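Local coordinates for cell division control protein Cdc48 (Mycobacterium smegmatis, PDB 5E7P) that probably binds and hydrolyses ATP as a Cdc48-type AAA ATPase, at residues 47-52 and 700-705; 41-46 and 669-674. All coordinates share one frame; numbering follows the deposited sequence.

Contact 1. Residues 47-52 and 700-705; sequences LAALGI and SAMTAM
Ala49 and Met702 bring two helix backbones together, their CA atoms only 4.3 Å apart at the point where the end of helix 44-50 meets helix 690-707. The alanines Ala49 and Ala701 each point a CB across at this point, consistent with so close an approach. Ala49 CB lies over the backbone of the second helix, 3.7 Å from Met702 N, and meets one turn further on the side chain of Met705, at 4.1 Å from its CG. The reverse contact comes from Ala701, whose CB points back at the first helix and reaches Ala49 N at 3.9 Å. Beside it Ala48 adds a methyl-to-methyl contact, CB to Ala701 CB at 4.1 Å. This helix pair joins the Cdc48 N-terminal domain, which carries helix 44-50, to a helix of the C-terminal AAA+ lid; Leu22 of strand 22-28 packs on Ala49, Met702 and Met705 alike. Just past the interface the first helix stops in a Schellman motif: Gly51 has a positive phi of 86°, Ile52 N bonds to Leu47 O at 2.9 Å, and Gly51 N makes a weak bond to Ala48 O. Met702 reaches the end of that helix with its terminal methyl. Its CG stands anti to the backbone N (chi1 176°), and the chain then bends at chi2 and chi3; its CE lies 3.3 Å from Ala49 O. The same methyl meets Leu50 at 4.3 Å from its CD2, a branch that comes nearer although the CB of Leu50 points away from helix 690-707.

Contact 2. Residues 41-46 and 669-674; sequences RLHPEV and SIPLAD
Pro44 lies opposite Ser669 and Glu45 opposite Ile670, with CA atoms 5.9 Å apart between Pro44 and Ser669 and 5.1 Å between Glu45 and Ile670; an irregular loop thus passes the first residues of a helix. Pro44 presents its ring to Ser669, CB to CB at 3.5 Å. Pro671 takes up two partners. Its CG meets the edge of the His43 imidazole, near the ring plane, at 3.6 Å from CE1, while its CD sits 3.7 Å from Glu45 OE1. The Glu45 side chain gets there by extension: CG is anti to the backbone N (chi1 -176°) and the chain is extended beyond CG. His43 is fixed from its own segment. Its ND1 accepts a hydrogen bond from Glu45 N at 3.0 Å, nearly straight at 166° and close to the ring plane, while Pro44 CD covers one ring face toward the rim. The loop is held in turn by backbone hydrogen bonds that Pro671 and Ala673 share with Val714. This is a helix N-cap, with His43 as capping residue between strand 39-42 and helix 44-50 of the N-terminal domain, packed against the loop between helices 656-666 and 678-684.

From the N terminus the chain passes through 41-46 and directly into 47-52, then runs through both AAA ATPase modules before reaching 669-674, where contact 2 closes its loop; contact 1 closes at 700-705, some 25 residues later. Because the segments alternate, the two loops cross. Both contacts use helix 44-50, contact 2 at its start and contact 1 at its end, and their centres are 9 Å apart. They also touch directly: Ala48 CB lies 3.7 Å from Ile670 CD1, and Met705 CE lies 3.8 Å from Val46 CG2. One short helix of the N-terminal domain is thereby joined to two separate parts of the C-terminal region, a loop and a lid helix.

Contact 1. Residues 47-52 and 700-705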
loop_
_atom_site.group_PDB
_atom_site.type_symbol
_atom_site.label_atom_id
_atom_site.label_comp_id
_atom_site.label_asym_id
_atom_site.label_seq_id
_atom_site.Cartn_x
_atom_site.Cartn_y
_atom_site.Cartn_z
ATOM N N LEU A 47 22.161 3.883 0.428
ATOM C CA LEU A 47 20.775 4.091 0.026
ATOM C C LEU A 47 20.672 5.233 -0.979
ATOM O O LEU A 47 19.934 5.147 -1.960
ATOM C CB LEU A 47 19.900 4.391 1.245
ATOM C CG LEU A 47 19.772 3.303 2.312
ATOM C CD1 LEU A 47 18.900 3.791 3.463
ATOM C CD2 LEU A 47 19.207 2.022 1.716
ATOM N N ALA A 48 21.424 6.299 -0.728
ATOM C CA ALA A 48 21.441 7.449 -1.622
ATOM C C ALA A 48 22.101 7.105 -2.959
ATOM O O ALA A 48 21.599 7.469 -4.021
ATOM C CB ALA A 48 22.146 8.620 -0.958
ATOM N N ALA A 49 23.224 6.394 -2.899
ATOM C CA ALA A 49 23.966 6.016 -4.102
ATOM C C ALA A 49 23.180 5.043 -4.973
ATOM O O ALA A 49 23.266 5.081 -6.201
ATOM C CB ALA A 49 25.314 5.415 -3.724
ATOM N N LEU A 50 22.417 4.168 -4.330
ATOM C CA LEU A 50 21.618 3.185 -5.049
ATOM C C LEU A 50 20.312 3.776 -5.577
ATOM O O LEU A 50 19.693 3.220 -6.483
ATOM C CB LEU A 50 21.336 1.972 -4.162
ATOM C CG LEU A 50 22.550 1.100 -3.842
ATOM C CD1 LEU A 50 22.139 -0.076 -2.965
ATOM C CD2 LEU A 50 23.223 0.618 -5.127
ATOM N N GLY A 51 19.897 4.901 -5.006
ATOM C CA GLY A 51 18.688 5.575 -5.442
ATOM C C GLY A 51 17.436 5.048 -4.768
ATOM O O GLY A 51 16.346 5.096 -5.338
ATOM N N ILE A 52 17.591 4.548 -3.547
ATOM C CA ILE A 52 16.469 3.993 -2.801
ATOM C C ILE A 52 16.321 4.645 -1.432
ATOM O O ILE A 52 17.235 5.309 -0.945
ATOM C CB ILE A 52 16.634 2.482 -2.591
ATOM C CG1 ILE A 52 17.916 2.197 -1.809
ATOM C CG2 ILE A 52 16.632 1.757 -3.928
ATOM C CD1 ILE A 52 18.177 0.731 -1.590
ATOM N N SER A 700 26.089 12.004 -6.966
ATOM C CA SER A 700 27.236 12.454 -6.183
ATOM C C SER A 700 27.690 11.372 -5.213
ATOM O O SER A 700 28.878 11.058 -5.130
ATOM C CB SER A 700 26.909 13.735 -5.411
ATOM O OG SER A 700 26.699 14.826 -6.291
ATOM N N ALA A 701 26.734 10.807 -4.485
ATOM C CA ALA A 701 27.026 9.766 -3.510
ATOM C C ALA A 701 27.637 8.547 -4.190
ATOM O O ALA A 701 28.587 7.955 -3.681
ATOM C CB ALA A 701 25.766 9.380 -2.747
ATOM N N MET A 702 27.093 8.186 -5.348
ATOM C CA MET A 702 27.592 7.043 -6.109
ATOM C C MET A 702 28.996 7.310 -6.648
ATOM O O MET A 702 29.849 6.420 -6.656
ATOM C CB MET A 702 26.634 6.694 -7.251
ATOM C CG MET A 702 27.125 5.570 -8.156
ATOM S SD MET A 702 27.322 3.990 -7.306
ATOM C CE MET A 702 25.682 3.290 -7.470
ATOM N N THR A 703 29.231 8.540 -7.094
ATOM C CA THR A 703 30.548 8.943 -7.570
ATOM C C THR A 703 31.587 8.806 -6.457
ATOM O O THR A 703 32.721 8.393 -6.697
ATOM C CB THR A 703 30.535 10.395 -8.106
ATOM O OG1 THR A 703 29.707 10.472 -9.273
ATOM C CG2 THR A 703 31.937 10.852 -8.468
ATOM N N ALA A 704 31.182 9.137 -5.234
ATOM C CA ALA A 704 32.076 9.057 -4.084
ATOM C C ALA A 704 32.330 7.616 -3.648
ATOM O O ALA A 704 33.453 7.258 -3.294
ATOM C CB ALA A 704 31.522 9.869 -2.931
ATOM N N MET A 705 31.284 6.796 -3.671
ATOM C CA MET A 705 31.404 5.393 -3.281
ATOM C C MET A 705 32.321 4.628 -4.232
ATOM O O MET A 705 33.135 3.812 -3.799
ATOM C CB MET A 705 30.026 4.722 -3.225
ATOM C CG MET A 705 29.097 5.274 -2.152
ATOM S SD MET A 705 29.593 4.831 -0.478
ATOM C CE MET A 705 29.222 3.079 -0.454
#

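Contact 2. Residues 41-46 and 669-674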
loop_
_atom_site.group_PDB
_atom_site.type_symbol
_atom_site.label_atom_id
_atom_site.label_comp_id
_atom_site.label_asym_id
_atom_site.label_seq_id
_atom_site.Cartn_x
_atom_site.Cartn_y
_atom_site.Cartn_z
ATOM N N ARG A 41 21.247 -4.218 7.067
ATOM C CA ARG A 41 21.608 -2.866 7.488
ATOM C C ARG A 41 22.602 -2.189 6.539
ATOM O O ARG A 41 23.728 -2.655 6.355
ATOM C CB ARG A 41 22.161 -2.876 8.916
ATOM C CG ARG A 41 21.153 -3.266 9.987
ATOM C CD ARG A 41 20.136 -2.161 10.221
ATOM N NE ARG A 41 19.087 -2.573 11.151
ATOM C CZ ARG A 41 17.949 -1.909 11.338
ATOM N NH1 ARG A 41 17.707 -0.795 10.660
ATOM N NH2 ARG A 41 17.048 -2.361 12.200
ATOM N N LEU A 42 22.171 -1.079 5.949
ATOM C CA LEU A 42 22.998 -0.333 5.010
ATOM C C LEU A 42 23.201 1.103 5.478
ATOM O O LEU A 42 22.317 1.695 6.097
ATOM C CB LEU A 42 22.353 -0.332 3.623
ATOM C CG LEU A 42 22.207 -1.685 2.926
ATOM C CD1 LEU A 42 21.354 -1.560 1.673
ATOM C CD2 LEU A 42 23.576 -2.247 2.590
ATOM N N HIS A 43 24.370 1.656 5.180
ATOM C CA HIS A 43 24.643 3.059 5.451
ATOM C C HIS A 43 23.738 3.910 4.567
ATOM O O HIS A 43 23.436 3.527 3.437
ATOM C CB HIS A 43 26.111 3.373 5.163
ATOM C CG HIS A 43 26.575 4.680 5.725
ATOM N ND1 HIS A 43 26.359 5.883 5.091
ATOM C CD2 HIS A 43 27.244 4.972 6.867
ATOM C CE1 HIS A 43 26.874 6.861 5.816
ATOM N NE2 HIS A 43 27.416 6.333 6.898
ATOM N N PRO A 44 23.284 5.060 5.083
ATOM C CA PRO A 44 22.421 5.959 4.307
ATOM C C PRO A 44 23.043 6.395 2.980
ATOM O O PRO A 44 22.315 6.637 2.016
ATOM C CB PRO A 44 22.263 7.165 5.232
ATOM C CG PRO A 44 22.400 6.596 6.600
ATOM C CD PRO A 44 23.416 5.496 6.485
ATOM N N GLU A 45 24.368 6.494 2.934
ATOM C CA GLU A 45 25.048 6.881 1.703
ATOM C C GLU A 45 24.872 5.819 0.619
ATOM O O GLU A 45 24.799 6.138 -0.569
ATOM C CB GLU A 45 26.532 7.149 1.951
ATOM C CG GLU A 45 27.262 7.657 0.722
ATOM C CD GLU A 45 28.679 8.093 1.019
ATOM O OE1 GLU A 45 29.106 7.999 2.189
ATOM O OE2 GLU A 45 29.364 8.535 0.075
ATOM N N VAL A 46 24.798 4.559 1.036
ATOM C CA VAL A 46 24.528 3.464 0.112
ATOM C C VAL A 46 23.116 3.595 -0.452
ATOM O O VAL A 46 22.902 3.448 -1.655
ATOM C CB VAL A 46 24.689 2.092 0.795
ATOM C CG1 VAL A 46 24.320 0.968 -0.163
ATOM C CG2 VAL A 46 26.110 1.920 1.300
ATOM N N SER A 669 21.538 12.602 5.509
ATOM C CA SER A 669 22.399 11.613 6.145
ATOM C C SER A 669 23.595 11.209 5.284
ATOM O O SER A 669 24.302 10.251 5.599
ATOM C CB SER A 669 21.592 10.381 6.559
ATOM O OG SER A 669 20.803 10.656 7.702
ATOM N N ILE A 670 23.817 11.946 4.202
ATOM C CA ILE A 670 24.987 11.732 3.364
ATOM C C ILE A 670 26.164 12.508 3.936
ATOM O O ILE A 670 26.122 13.738 3.998
ATOM C CB ILE A 670 24.746 12.209 1.922
ATOM C CG1 ILE A 670 23.552 11.484 1.303
ATOM C CG2 ILE A 670 25.997 12.010 1.080
ATOM C CD1 ILE A 670 23.119 12.051 -0.036
ATOM N N PRO A 671 27.216 11.794 4.369
ATOM C CA PRO A 671 28.414 12.451 4.902
ATOM C C PRO A 671 29.060 13.331 3.843
ATOM O O PRO A 671 29.313 12.867 2.735
ATOM C CB PRO A 671 29.338 11.275 5.236
ATOM C CG PRO A 671 28.423 10.116 5.421
ATOM C CD PRO A 671 27.321 10.326 4.430
ATOM N N LEU A 672 29.313 14.590 4.182
ATOM C CA LEU A 672 29.904 15.525 3.234
ATOM C C LEU A 672 31.322 15.915 3.633
ATOM O O LEU A 672 31.681 15.882 4.810
ATOM C CB LEU A 672 29.041 16.782 3.115
ATOM C CG LEU A 672 27.642 16.599 2.528
ATOM C CD1 LEU A 672 26.903 17.926 2.469
ATOM C CD2 LEU A 672 27.734 15.973 1.151
ATOM N N ALA A 673 32.125 16.276 2.639
ATOM C CA ALA A 673 33.443 16.832 2.896
ATOM C C ALA A 673 33.277 18.320 3.176
ATOM O O ALA A 673 32.285 18.921 2.765
ATOM C CB ALA A 673 34.358 16.604 1.710
ATOM N N ASP A 674 34.244 18.909 3.871
ATOM C CA ASP A 674 34.149 20.304 4.300
ATOM C C ASP A 674 34.036 21.296 3.143
ATOM O O ASP A 674 33.423 22.355 3.285
ATOM C CB ASP A 674 35.336 20.673 5.195
ATOM C CG ASP A 674 35.288 19.971 6.539
ATOM O OD1 ASP A 674 34.171 19.725 7.043
ATOM O OD2 ASP A 674 36.368 19.667 7.091
#